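Local coordinates for N-acetylmuramoyl-L-alanine amidase domain-containing protein SAOUHSC_02979 (Staphylococcus aureus, PDB 5T1Q), which probably cleaves bacterial cell-wall peptidoglycan as an amidase, this chain holding its glucosaminidase-like and C-terminal CHAP portions, at residues P121-E126 with L132-A137; I203-L208 with K227-S232; D286-V289 with P293-H296. All coordinates share one frame; numbering follows the deposited sequence.

Contact 1: P121-E126 with L132-A137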
loop_
_atom_site.group_PDB
_atom_site.type_symbol
_atom_site.label_atom_id
_atom_site.label_comp_id
_atom_site.label_asym_id
_atom_site.label_seq_id
_atom_site.Cartn_x
_atom_site.Cartn_y
_atom_site.Cartn_z
ATOM N N PRO A 121 13.086 3.827 -14.083
ATOM C CA PRO A 121 13.573 3.489 -12.741
ATOM C C PRO A 121 12.667 3.979 -11.602
ATOM O O PRO A 121 12.215 5.126 -11.612
ATOM C CB PRO A 121 14.936 4.188 -12.678
ATOM C CG PRO A 121 14.795 5.353 -13.589
ATOM C CD PRO A 121 13.912 4.880 -14.712
ATOM N N PHE A 122 12.406 3.099 -10.642
ATOM C CA PHE A 122 11.588 3.426 -9.466
ATOM C C PHE A 122 12.119 2.780 -8.217
ATOM O O PHE A 122 12.692 1.688 -8.264
ATOM C CB PHE A 122 10.137 2.953 -9.626
ATOM C CG PHE A 122 9.239 3.947 -10.287
ATOM C CD1 PHE A 122 9.154 4.022 -11.668
ATOM C CD2 PHE A 122 8.458 4.802 -9.523
ATOM C CE1 PHE A 122 8.310 4.940 -12.276
ATOM C CE2 PHE A 122 7.625 5.728 -10.123
ATOM C CZ PHE A 122 7.549 5.795 -11.502
ATOM N N ASN A 123 11.934 3.483 -7.100
ATOM C CA ASN A 123 12.229 2.936 -5.792
ATOM C C ASN A 123 11.016 2.072 -5.477
ATOM O O ASN A 123 9.878 2.473 -5.726
ATOM C CB ASN A 123 12.438 4.047 -4.771
ATOM C CG ASN A 123 13.679 4.852 -5.068
ATOM O OD1 ASN A 123 14.767 4.293 -5.253
ATOM N ND2 ASN A 123 13.530 6.161 -5.127
ATOM N N THR A 124 11.255 0.876 -4.971
ATOM C CA THR A 124 10.180 -0.059 -4.730
ATOM C C THR A 124 10.401 -0.700 -3.358
ATOM O O THR A 124 11.530 -1.039 -2.990
ATOM C CB THR A 124 10.072 -1.073 -5.908
ATOM O OG1 THR A 124 8.871 -1.842 -5.808
ATOM C CG2 THR A 124 11.266 -1.993 -5.972
ATOM N N LEU A 125 9.312 -0.848 -2.606
ATOM C CA LEU A 125 9.381 -1.351 -1.246
ATOM C C LEU A 125 9.355 -2.865 -1.185
ATOM O O LEU A 125 8.575 -3.527 -1.881
ATOM C CB LEU A 125 8.243 -0.773 -0.417
ATOM C CG LEU A 125 8.186 0.756 -0.382
ATOM C CD1 LEU A 125 6.882 1.229 0.253
ATOM C CD2 LEU A 125 9.398 1.329 0.335
ATOM N N GLU A 126 10.202 -3.399 -0.324
ATOM C CA GLU A 126 10.351 -4.819 -0.152
ATOM C C GLU A 126 10.283 -5.114 1.337
ATOM O O GLU A 126 10.325 -4.201 2.179
ATOM C CB GLU A 126 11.722 -5.249 -0.689
ATOM C CG GLU A 126 12.054 -4.844 -2.128
ATOM C CD GLU A 126 11.253 -5.581 -3.190
ATOM O OE1 GLU A 126 10.531 -6.551 -2.866
ATOM O OE2 GLU A 126 11.363 -5.198 -4.378
ATOM N N LEU A 132 11.677 -3.868 6.675
ATOM C CA LEU A 132 11.379 -3.169 5.425
ATOM C C LEU A 132 12.610 -2.523 4.797
ATOM O O LEU A 132 13.486 -2.018 5.495
ATOM C CB LEU A 132 10.323 -2.082 5.662
ATOM C CG LEU A 132 8.866 -2.506 5.893
ATOM C CD1 LEU A 132 8.732 -3.636 6.888
ATOM C CD2 LEU A 132 8.049 -1.315 6.354
ATOM N N TYR A 133 12.669 -2.545 3.472
ATOM C CA TYR A 133 13.753 -1.903 2.758
ATOM C C TYR A 133 13.269 -1.466 1.393
ATOM O O TYR A 133 12.136 -1.731 1.011
ATOM C CB TYR A 133 14.986 -2.803 2.661
ATOM C CG TYR A 133 14.793 -4.082 1.890
ATOM C CD1 TYR A 133 14.217 -5.192 2.494
ATOM C CD2 TYR A 133 15.227 -4.203 0.572
ATOM C CE1 TYR A 133 14.058 -6.385 1.807
ATOM C CE2 TYR A 133 15.079 -5.398 -0.130
ATOM C CZ TYR A 133 14.496 -6.489 0.496
ATOM O OH TYR A 133 14.321 -7.681 -0.177
ATOM N N SER A 134 14.141 -0.775 0.679
ATOM C CA SER A 134 13.829 -0.237 -0.619
ATOM C C SER A 134 14.950 -0.577 -1.572
ATOM O O SER A 134 16.097 -0.697 -1.161
ATOM C CB SER A 134 13.708 1.286 -0.507
ATOM O OG SER A 134 13.335 1.874 -1.740
ATOM N N ILE A 135 14.599 -0.775 -2.837
ATOM C CA ILE A 135 15.582 -0.988 -3.900
ATOM C C ILE A 135 15.165 -0.139 -5.085
ATOM O O ILE A 135 13.980 0.139 -5.275
ATOM C CB ILE A 135 15.719 -2.462 -4.351
ATOM C CG1 ILE A 135 14.403 -3.009 -4.923
ATOM C CG2 ILE A 135 16.225 -3.328 -3.206
ATOM C CD1 ILE A 135 14.545 -4.368 -5.576
ATOM N N ASN A 136 16.153 0.287 -5.860
ATOM C CA ASN A 136 15.931 1.067 -7.053
ATOM C C ASN A 136 16.041 0.089 -8.230
ATOM O O ASN A 136 17.098 -0.506 -8.441
ATOM C CB ASN A 136 16.995 2.158 -7.150
ATOM C CG ASN A 136 16.741 3.123 -8.288
ATOM O OD1 ASN A 136 17.557 3.249 -9.186
ATOM N ND2 ASN A 136 15.602 3.791 -8.263
ATOM N N ALA A 137 14.953 -0.092 -8.976
ATOM C CA ALA A 137 14.944 -1.028 -10.098
ATOM C C ALA A 137 14.205 -0.501 -11.327
ATOM O O ALA A 137 13.359 0.392 -11.229
ATOM C CB ALA A 137 14.336 -2.348 -9.655
HETATM O O HOH W 1 15.555 2.564 -3.286
#
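Phe122, Thr124 and Glu126 pair with Ala137, Ile135 and Tyr133 as the hydrogen-bonded pairs of an antiparallel beta hairpin. Strands 119-128 and 131-140 form it, and together they make a two-stranded sheet in the glucosaminidase-like part of the chain. The short segments run 4.6 Å apart at closest approach, with 154° between their directions. Each of the three pairs is joined by two backbone hydrogen bonds.

The tight face includes Phe122, Thr124, Glu126, Tyr133, Ile135 and Ala137. Thr124 and Ile135 run alongside each other off this face. Their contact is close, with Thr124 CG2 3.5 Å from Ile135 CG1. Thr124 OG1 bonds to Arg32. The Glu126 chain bends at chi2, which brings OE2 to 3.5 Å from Ile135 CD1, while OE1 bonds to Thr191. Tyr133 also has Lys15 as a cation-pi partner. Helix 9-13 packs on this face through Leu12 and Glu11.

The other face, with Asn123, Leu125, Ser134 and Asn136, is looser and more polar. Asn136 is exposed. Its ND2 donates to Asn123 OD1 over 3.2 Å, in a bent bond with an N-H...O angle of 138°. Asn136 ND2 stands above the Asn123 carbonyl plane rather than on a lone pair, and the two amide planes are 50° apart. A water donates to the same Asn123 OD1 at 2.7 Å, so two donors grip this oxygen. That water also lies 2.8 Å from Ser134 OG and bridges the two strands.

Back on the tight face, a CH-pi contact joins the last pair: Glu126 CB lies over one face of the Tyr133 ring, toward its rim, 3.5 Å from the centroid and 3.3 Å from Tyr133 CZ.

Contact 2: I203-L208 with K227-S232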
loop_
_atom_site.group_PDB
_atom_site.type_symbol
_atom_site.label_atom_id
_atom_site.label_comp_id
_atom_site.label_asym_id
_atom_site.label_seq_id
_atom_site.Cartn_x
_atom_site.Cartn_y
_atom_site.Cartn_z
ATOM N N ILE A 203 -10.132 -8.906 -3.520
ATOM C CA ILE A 203 -11.073 -9.708 -4.298
ATOM C C ILE A 203 -12.430 -9.794 -3.622
ATOM O O ILE A 203 -13.467 -9.610 -4.274
ATOM C CB ILE A 203 -10.515 -11.121 -4.551
ATOM C CG1 ILE A 203 -9.273 -11.029 -5.458
ATOM C CG2 ILE A 203 -11.577 -12.010 -5.194
ATOM C CD1 ILE A 203 -8.489 -12.306 -5.563
ATOM N N LYS A 204 -12.416 -10.073 -2.326
ATOM C CA LYS A 204 -13.629 -10.205 -1.551
ATOM C C LYS A 204 -14.440 -8.909 -1.492
ATOM O O LYS A 204 -15.597 -8.879 -1.891
ATOM C CB LYS A 204 -13.287 -10.659 -0.129
ATOM C CG LYS A 204 -14.486 -10.825 0.787
ATOM C CD LYS A 204 -14.037 -11.327 2.149
ATOM C CE LYS A 204 -15.205 -11.405 3.117
ATOM N NZ LYS A 204 -14.749 -11.777 4.487
ATOM N N HIS A 205 -13.810 -7.841 -1.025
ATOM C CA HIS A 205 -14.487 -6.577 -0.831
ATOM C C HIS A 205 -14.990 -5.941 -2.133
ATOM O O HIS A 205 -16.106 -5.431 -2.175
ATOM C CB HIS A 205 -13.580 -5.606 -0.064
ATOM C CG HIS A 205 -14.252 -4.326 0.299
ATOM N ND1 HIS A 205 -13.995 -3.139 -0.352
ATOM C CD2 HIS A 205 -15.215 -4.056 1.211
ATOM C CE1 HIS A 205 -14.757 -2.187 0.157
ATOM N NE2 HIS A 205 -15.507 -2.716 1.107
ATOM N N TYR A 206 -14.182 -5.972 -3.189
ATOM C CA TYR A 206 -14.612 -5.384 -4.454
ATOM C C TYR A 206 -15.401 -6.347 -5.360
ATOM O O TYR A 206 -15.732 -5.989 -6.487
ATOM C CB TYR A 206 -13.440 -4.704 -5.168
ATOM C CG TYR A 206 -12.974 -3.468 -4.420
ATOM C CD1 TYR A 206 -13.724 -2.303 -4.452
ATOM C CD2 TYR A 206 -11.795 -3.468 -3.667
ATOM C CE1 TYR A 206 -13.322 -1.168 -3.764
ATOM C CE2 TYR A 206 -11.379 -2.333 -2.977
ATOM C CZ TYR A 206 -12.155 -1.183 -3.030
ATOM O OH TYR A 206 -11.778 -0.039 -2.360
ATOM N N GLN A 207 -15.727 -7.535 -4.835
ATOM C CA GLN A 207 -16.539 -8.537 -5.525
ATOM C C GLN A 207 -16.016 -8.820 -6.933
ATOM O O GLN A 207 -16.778 -8.848 -7.918
ATOM C CB GLN A 207 -18.000 -8.080 -5.581
ATOM C CG GLN A 207 -18.658 -7.840 -4.230
ATOM C CD GLN A 207 -18.938 -9.105 -3.423
ATOM O OE1 GLN A 207 -19.140 -10.184 -3.968
ATOM N NE2 GLN A 207 -18.991 -8.954 -2.110
ATOM N N LEU A 208 -14.710 -9.059 -7.018
ATOM C CA LEU A 208 -14.067 -9.256 -8.299
ATOM C C LEU A 208 -14.331 -10.613 -8.977
ATOM O O LEU A 208 -14.013 -10.764 -10.166
ATOM C CB LEU A 208 -12.567 -8.994 -8.167
ATOM C CG LEU A 208 -12.166 -7.631 -7.584
ATOM C CD1 LEU A 208 -10.645 -7.509 -7.521
ATOM C CD2 LEU A 208 -12.760 -6.482 -8.390
ATOM N N LYS A 227 -20.314 -4.536 -0.825
ATOM C CA LYS A 227 -20.904 -4.477 0.510
ATOM C C LYS A 227 -19.917 -3.817 1.459
ATOM O O LYS A 227 -18.715 -4.089 1.415
ATOM C CB LYS A 227 -21.290 -5.883 0.989
ATOM C CG LYS A 227 -22.236 -6.621 0.035
ATOM C CD LYS A 227 -22.571 -8.028 0.526
ATOM C CE LYS A 227 -23.323 -8.849 -0.516
ATOM N NZ LYS A 227 -24.666 -8.304 -0.870
ATOM N N ASP A 228 -20.433 -2.934 2.306
ATOM C CA ASP A 228 -19.610 -2.197 3.269
ATOM C C ASP A 228 -19.169 -3.065 4.425
ATOM O O ASP A 228 -19.785 -4.087 4.713
ATOM C CB ASP A 228 -20.417 -1.038 3.855
ATOM C CG ASP A 228 -20.951 -0.109 2.795
ATOM O OD1 ASP A 228 -20.201 0.172 1.838
ATOM O OD2 ASP A 228 -22.112 0.337 2.927
ATOM N N TYR A 229 -18.087 -2.648 5.072
ATOM C CA TYR A 229 -17.596 -3.305 6.283
ATOM C C TYR A 229 -18.382 -2.720 7.461
ATOM O O TYR A 229 -18.738 -1.537 7.420
ATOM C CB TYR A 229 -16.121 -2.972 6.535
ATOM C CG TYR A 229 -15.079 -3.492 5.559
ATOM C CD1 TYR A 229 -14.905 -4.868 5.353
ATOM C CD2 TYR A 229 -14.160 -2.616 4.967
ATOM C CE1 TYR A 229 -13.910 -5.339 4.516
ATOM C CE2 TYR A 229 -13.158 -3.080 4.139
ATOM C CZ TYR A 229 -13.029 -4.439 3.914
ATOM O OH TYR A 229 -12.026 -4.901 3.076
ATOM N N ASP A 230 -18.638 -3.514 8.509
ATOM C CA ASP A 230 -19.319 -2.988 9.723
ATOM C C ASP A 230 -18.396 -2.043 10.489
ATOM O O ASP A 230 -17.521 -2.497 11.215
ATOM C CB ASP A 230 -19.806 -4.105 10.672
ATOM C CG ASP A 230 -21.277 -4.474 10.469
ATOM O OD1 ASP A 230 -21.835 -4.315 9.354
ATOM O OD2 ASP A 230 -21.884 -4.938 11.460
ATOM N N ASP A 231 -18.611 -0.735 10.318
ATOM C CA ASP A 231 -17.813 0.315 10.968
ATOM C C ASP A 231 -18.613 1.098 12.020
ATOM O O ASP A 231 -18.223 2.208 12.392
ATOM C CB ASP A 231 -17.296 1.304 9.904
ATOM C CG ASP A 231 -16.359 0.653 8.885
ATOM O OD1 ASP A 231 -15.574 -0.249 9.264
ATOM O OD2 ASP A 231 -16.383 1.078 7.707
ATOM N N SER A 232 -19.703 0.513 12.518
ATOM C CA SER A 232 -20.576 1.183 13.496
ATOM C C SER A 232 -20.138 1.045 14.967
ATOM O O SER A 232 -20.534 1.864 15.805
ATOM C CB SER A 232 -22.008 0.664 13.339
ATOM O OG SER A 232 -22.475 0.864 12.015
HETATM O O HOH W 2 -18.014 -6.188 -0.397
#
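His205 and Lys227 are the closest backbone positions, their CA atoms 6.9 Å apart, where the end of helix 195-205 meets an irregular segment that follows helix 222-225. The backbones keep apart, and two bridges cross between them: a ring stack and a water.

The stack joins His205 and Tyr229. It is offset, with centroids 4.4 Å apart and planes 18° from parallel. His205 CD2 lies over one face of the tyrosine ring, toward its rim, 3.5 Å from Tyr229 CZ. In return Tyr229 CE2 lies over one face of the imidazole. The histidine CG stands anti to its own N (chi1 -174°), which carries the ring out toward segment 227-232. The phenol end reaches past the imidazole, so that Tyr229 OH is 3.6 Å from His205 CB. This hydroxyl is hydrogen-bonded to the backbone N of Val54. The tyrosine is thus tied to strand 52-54 while it stacks on the helix end. Lys227 O approaches the imidazole obliquely, 3.5 Å from His205 NE2.

The water makes the second bridge. It donates to His205 O at 2.7 Å and to Lys227 O at 2.9 Å. It also accepts a weak bond from Gln207 NE2. One solvent molecule therefore serves a carbonyl of the last helical turn and one of the loop.

On the far side of the helix end, Ile203 and Leu208 pack against helix 82-93. The contact joins the end of helix 195-205, in the glucosaminidase-like part, to the irregular segment 227-232 between helices 222-225 and 253-262. The helix itself closes in a Schellman motif: Gln207 has positive phi as the C-prime residue, Leu208 N bonds to Ile203 O, and Gln207 N bonds to Lys204 O.

Contact 3: D286-V289 with P293-H296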
loop_
_atom_site.group_PDB
_atom_site.type_symbol
_atom_site.label_atom_id
_atom_site.label_comp_id
_atom_site.label_asym_id
_atom_site.label_seq_id
_atom_site.Cartn_x
_atom_site.Cartn_y
_atom_site.Cartn_z
ATOM N N ASP A 286 5.768 27.984 13.173
ATOM C CA ASP A 286 4.591 28.547 13.854
ATOM C C ASP A 286 3.477 27.574 14.284
ATOM O O ASP A 286 2.356 28.004 14.512
ATOM C CB ASP A 286 3.987 29.677 13.004
ATOM C CG ASP A 286 3.192 30.683 13.833
ATOM O OD1 ASP A 286 3.708 31.118 14.887
ATOM O OD2 ASP A 286 2.079 31.089 13.404
ATOM N N TYR A 287 3.771 26.289 14.390
ATOM C CA TYR A 287 2.781 25.326 14.879
ATOM C C TYR A 287 2.881 25.254 16.397
ATOM O O TYR A 287 3.947 25.531 16.947
ATOM C CB TYR A 287 3.044 23.949 14.305
ATOM C CG TYR A 287 2.703 23.821 12.863
ATOM C CD1 TYR A 287 3.583 24.244 11.877
ATOM C CD2 TYR A 287 1.498 23.267 12.469
ATOM C CE1 TYR A 287 3.258 24.136 10.534
ATOM C CE2 TYR A 287 1.163 23.163 11.134
ATOM C CZ TYR A 287 2.053 23.599 10.173
ATOM O OH TYR A 287 1.716 23.486 8.851
ATOM N N GLN A 288 1.771 24.918 17.065
ATOM C CA GLN A 288 1.757 24.723 18.518
ATOM C C GLN A 288 2.391 23.345 18.745
ATOM O O GLN A 288 1.910 22.345 18.205
ATOM C CB GLN A 288 0.318 24.703 19.086
ATOM C CG GLN A 288 -0.576 25.897 18.717
ATOM C CD GLN A 288 -2.089 25.556 18.721
ATOM O OE1 GLN A 288 -2.822 25.895 17.774
ATOM N NE2 GLN A 288 -2.542 24.831 19.752
ATOM N N VAL A 289 3.463 23.294 19.524
ATOM C CA VAL A 289 4.161 22.041 19.798
ATOM C C VAL A 289 4.453 21.982 21.283
ATOM O O VAL A 289 4.964 22.964 21.845
ATOM C CB VAL A 289 5.515 21.955 19.044
ATOM C CG1 VAL A 289 6.172 20.591 19.246
ATOM C CG2 VAL A 289 5.352 22.237 17.562
ATOM N N PRO A 293 0.179 15.566 25.947
ATOM C CA PRO A 293 -0.541 14.781 24.946
ATOM C C PRO A 293 -1.842 15.463 24.519
ATOM O O PRO A 293 -2.545 16.043 25.349
ATOM C CB PRO A 293 -0.801 13.444 25.671
ATOM C CG PRO A 293 0.295 13.357 26.680
ATOM C CD PRO A 293 0.422 14.770 27.172
ATOM N N LYS A 294 -2.156 15.388 23.235
ATOM C CA LYS A 294 -3.330 16.065 22.723
ATOM C C LYS A 294 -3.986 15.294 21.596
ATOM O O LYS A 294 -3.324 14.809 20.664
ATOM C CB LYS A 294 -2.929 17.452 22.257
ATOM C CG LYS A 294 -4.071 18.346 21.828
ATOM C CD LYS A 294 -3.517 19.713 21.481
ATOM C CE LYS A 294 -4.560 20.588 20.847
ATOM N NZ LYS A 294 -3.943 21.927 20.641
ATOM N N ARG A 295 -5.303 15.212 21.686
ATOM C CA ARG A 295 -6.120 14.498 20.730
ATOM C C ARG A 295 -5.971 15.098 19.332
ATOM O O ARG A 295 -6.013 16.304 19.170
ATOM C CB ARG A 295 -7.582 14.543 21.184
ATOM C CG ARG A 295 -8.538 13.724 20.349
ATOM C CD ARG A 295 -9.931 13.758 20.951
ATOM N NE ARG A 295 -10.858 12.951 20.170
ATOM C CZ ARG A 295 -11.666 13.423 19.221
ATOM N NH1 ARG A 295 -12.475 12.587 18.574
ATOM N NH2 ARG A 295 -11.688 14.728 18.911
ATOM N N HIS A 296 -5.767 14.225 18.349
ATOM C CA HIS A 296 -5.597 14.589 16.936
ATOM C C HIS A 296 -4.359 15.406 16.585
ATOM O O HIS A 296 -4.289 16.054 15.525
ATOM C CB HIS A 296 -6.864 15.239 16.349
ATOM C CG HIS A 296 -8.059 14.336 16.368
ATOM N ND1 HIS A 296 -9.347 14.806 16.292
ATOM C CD2 HIS A 296 -8.158 12.993 16.529
ATOM C CE1 HIS A 296 -10.190 13.789 16.336
ATOM N NE2 HIS A 296 -9.493 12.676 16.474
#
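Gln288 and Lys294 reach toward each other from roughly perpendicular directions, meeting at their polar ends. Both chains are extended beyond CG. Lys294 leaves with CG opposite its backbone N (chi1 -174°), and its straight chain carries NZ across to the Gln288 amide. Gln288 leaves its backbone with CG beside N (chi1 -53°) and brings its amide to the lysine end.

As modelled, Gln288 NE2 is 3.3 Å from Lys294 NZ. The amide is probably turned over, so the identity of the nearer amide atom is doubtful. Lys294 NZ has a clear partner in Thr357 OG1 on strand 354-357. Gln288 is held to the same residue by backbone hydrogen bonding.

This is a surface contact in the CHAP part, burying only 53 Å². It joins the edge strand 288-290 to the loop that leads to strand 298-301. With the amide reversed, its oxygen would face the lysine and a hydrogen bond would be possible. The chemistry then implies a polar surface link, with Thr357 as the more certain hold on the ammonium group.

In the fold
The three contacts follow one another along the chain without touching. Contacts 1 and 2 lie on opposite sides of the chain's centre, their centres about 30 Å apart. Both involve the glucosaminidase-like part, but contact 2 also takes in the loop between helices 222-225 and 253-262; contact 3 lies in the CHAP part. The nearest atoms of contacts 2 and 3 are about 13 Å apart; those of contacts 1 and 3 are about 23 Å apart. A sodium ion is bound by His276, Asn279, Asn280 and Glu302, in the CHAP part like contact 3. Cys253, His314 and Glu331 have the geometry of a CHAP-type catalytic triad, though that role is unconfirmed here.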